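Local coordinates for VirK protein (Legionella pneumophila, PDB 5XTA), which belongs to the VirK family, is linked to type II secretion and has a novel fold, its biochemical activity not being shown by the structure alone, at the interface of chains A and B. Coordinates in Å, arbitrary orientation; residue numbers count along the deposited sequence, not the author numbering. Chains: chain A/B, VirK protein.

The interface of chains A and B. Residues chain A 58, 60, 77, 95, 100; chain B 62-65.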
loop_
_atom_site.group_PDB
_atom_site.type_symbol
_atom_site.label_atom_id
_atom_site.label_comp_id
_atom_site.label_asym_id
_atom_site.label_seq_id
_atom_site.Cartn_x
_atom_site.Cartn_y
_atom_site.Cartn_z
ATOM N N SER A 58 6.634 7.706 7.586
ATOM C CA SER A 58 6.222 8.713 6.583
ATOM C C SER A 58 5.215 8.163 5.599
ATOM O O SER A 58 5.022 6.933 5.508
ATOM C CB SER A 58 7.454 9.233 5.832
ATOM O OG SER A 58 8.058 8.242 5.006
ATOM N N ARG A 60 3.738 9.224 1.539
ATOM C CA ARG A 60 3.710 10.052 0.341
ATOM C C ARG A 60 2.316 9.899 -0.240
ATOM O O ARG A 60 1.956 8.833 -0.775
ATOM C CB ARG A 60 4.744 9.587 -0.668
ATOM C CG ARG A 60 4.737 10.442 -1.938
ATOM C CD ARG A 60 5.688 9.939 -2.982
ATOM N NE ARG A 60 5.227 8.680 -3.551
ATOM C CZ ARG A 60 5.579 8.200 -4.743
ATOM N NH1 ARG A 60 6.342 8.878 -5.589
ATOM N NH2 ARG A 60 5.103 7.042 -5.127
ATOM N N TYR A 77 3.808 14.835 1.105
ATOM C CA TYR A 77 4.665 13.982 1.877
ATOM C C TYR A 77 4.653 14.396 3.358
ATOM O O TYR A 77 5.081 15.519 3.719
ATOM C CB TYR A 77 6.080 14.056 1.327
ATOM C CG TYR A 77 7.106 13.334 2.152
ATOM C CD1 TYR A 77 7.192 11.953 2.129
ATOM C CD2 TYR A 77 7.989 14.027 2.976
ATOM C CE1 TYR A 77 8.157 11.279 2.870
ATOM C CE2 TYR A 77 8.934 13.357 3.741
ATOM C CZ TYR A 77 9.011 11.979 3.686
ATOM O OH TYR A 77 9.927 11.299 4.428
ATOM N N LEU A 95 4.953 18.561 -2.903
ATOM C CA LEU A 95 5.806 18.362 -4.071
ATOM C C LEU A 95 4.997 18.224 -5.358
ATOM O O LEU A 95 3.976 17.562 -5.378
ATOM C CB LEU A 95 6.625 17.094 -3.870
ATOM C CG LEU A 95 7.445 17.036 -2.579
ATOM C CD1 LEU A 95 7.755 15.590 -2.269
ATOM C CD2 LEU A 95 8.721 17.854 -2.681
ATOM N N TYR A 100 8.772 17.005 -8.968
ATOM C CA TYR A 100 9.321 16.952 -7.599
ATOM C C TYR A 100 9.795 18.291 -7.011
ATOM O O TYR A 100 10.401 18.304 -5.943
ATOM C CB TYR A 100 10.388 15.878 -7.414
ATOM C CG TYR A 100 9.765 14.517 -7.260
ATOM C CD1 TYR A 100 9.076 14.168 -6.094
ATOM C CD2 TYR A 100 9.838 13.592 -8.297
ATOM C CE1 TYR A 100 8.509 12.907 -5.957
ATOM C CE2 TYR A 100 9.274 12.342 -8.171
ATOM C CZ TYR A 100 8.604 12.012 -7.003
ATOM O OH TYR A 100 8.021 10.775 -6.948
ATOM N N PHE B 62 9.692 5.956 -0.315
ATOM C CA PHE B 62 9.985 7.354 -0.636
ATOM C C PHE B 62 10.410 8.115 0.616
ATOM O O PHE B 62 9.824 7.919 1.686
ATOM C CB PHE B 62 8.768 8.023 -1.224
ATOM C CG PHE B 62 9.001 9.439 -1.638
ATOM C CD1 PHE B 62 9.534 9.719 -2.898
ATOM C CD2 PHE B 62 8.641 10.483 -0.809
ATOM C CE1 PHE B 62 9.732 11.018 -3.321
ATOM C CE2 PHE B 62 8.833 11.792 -1.212
ATOM C CZ PHE B 62 9.389 12.064 -2.462
ATOM N N THR B 63 11.434 8.940 0.494
ATOM C CA THR B 63 11.940 9.697 1.627
ATOM C C THR B 63 12.557 11.029 1.185
ATOM O O THR B 63 13.032 11.188 0.045
ATOM C CB THR B 63 12.950 8.843 2.448
ATOM O OG1 THR B 63 13.230 9.454 3.728
ATOM C CG2 THR B 63 14.268 8.596 1.665
ATOM N N LEU B 64 12.537 11.985 2.106
ATOM C CA LEU B 64 13.371 13.183 1.993
ATOM C C LEU B 64 14.494 13.142 3.040
ATOM O O LEU B 64 15.241 14.101 3.171
ATOM C CB LEU B 64 12.537 14.440 2.223
ATOM C CG LEU B 64 11.642 15.074 1.164
ATOM C CD1 LEU B 64 10.887 14.037 0.391
ATOM C CD2 LEU B 64 10.693 16.079 1.795
ATOM N N ASP B 65 14.599 12.055 3.800
ATOM C CA ASP B 65 15.432 12.037 5.005
ATOM C C ASP B 65 16.678 11.169 4.834
ATOM O O ASP B 65 17.357 10.866 5.825
ATOM C CB ASP B 65 14.576 11.570 6.202
ATOM C CG ASP B 65 13.206 12.291 6.270
ATOM O OD1 ASP B 65 13.150 13.471 6.679
ATOM O OD2 ASP B 65 12.175 11.684 5.900
HETATM O O HOH W 1 7.230 7.672 2.650
HETATM O O HOH W 2 11.012 8.632 4.992
#
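B:Phe62 lies against A:Arg60, A:Tyr77, A:Leu95 and A:Tyr100, so that the end of strand 54-63 of one VirK-family protein packs on three strands and a loop of another copy. The pairing, not an exact two-fold, brings unlike residues together and may belong to the crystal rather than to a biological oligomer. A flat, apolar phenyl ring suits a place lined by several unlike groups. With CG anti to the backbone N (chi1 -177°), the ring points away from its own strand toward chain A. The aliphatic part of A:Arg60 lies over one face, its CD toward the rim, 3.7 Å from the ring centroid, and the chain bends at chi3 (70°), carrying the polar guanidinium past the ring. A:Tyr77 meets the rim of the phenyl edge-to-face, planes 73° apart, its CD1 3.6 Å from B:Phe62 CD2. At the far end, A:Leu95 CD1 comes tip to tip with CZ, while A:Tyr100 slides alongside and brings its CE1 3.5 Å from CE1 of B:Phe62.

A:Tyr77 is amphipathic and serves both halves of the patch. B:Leu64 runs past it in the opposite direction, its CD1 over one face and CD2 past the rim on that side, 3.6 Å from A:Tyr77 CD2. The phenol OH donates a hydrogen bond to the carboxylate OD2 of B:Asp65 at 2.7 Å, although this aspartate is poorly ordered.

Water completes the polar side. One molecule joins the small hydroxyl of A:Ser58 to the carbonyl O of B:Phe62; a second links that hydroxyl with A:Tyr77 OH and B:Thr63 OG1. The threonine hydroxyl also accepts the backbone N-H of B:Asp65 (OG1 to N 2.9 Å), probably helping to steady the turn that presents the carboxylate.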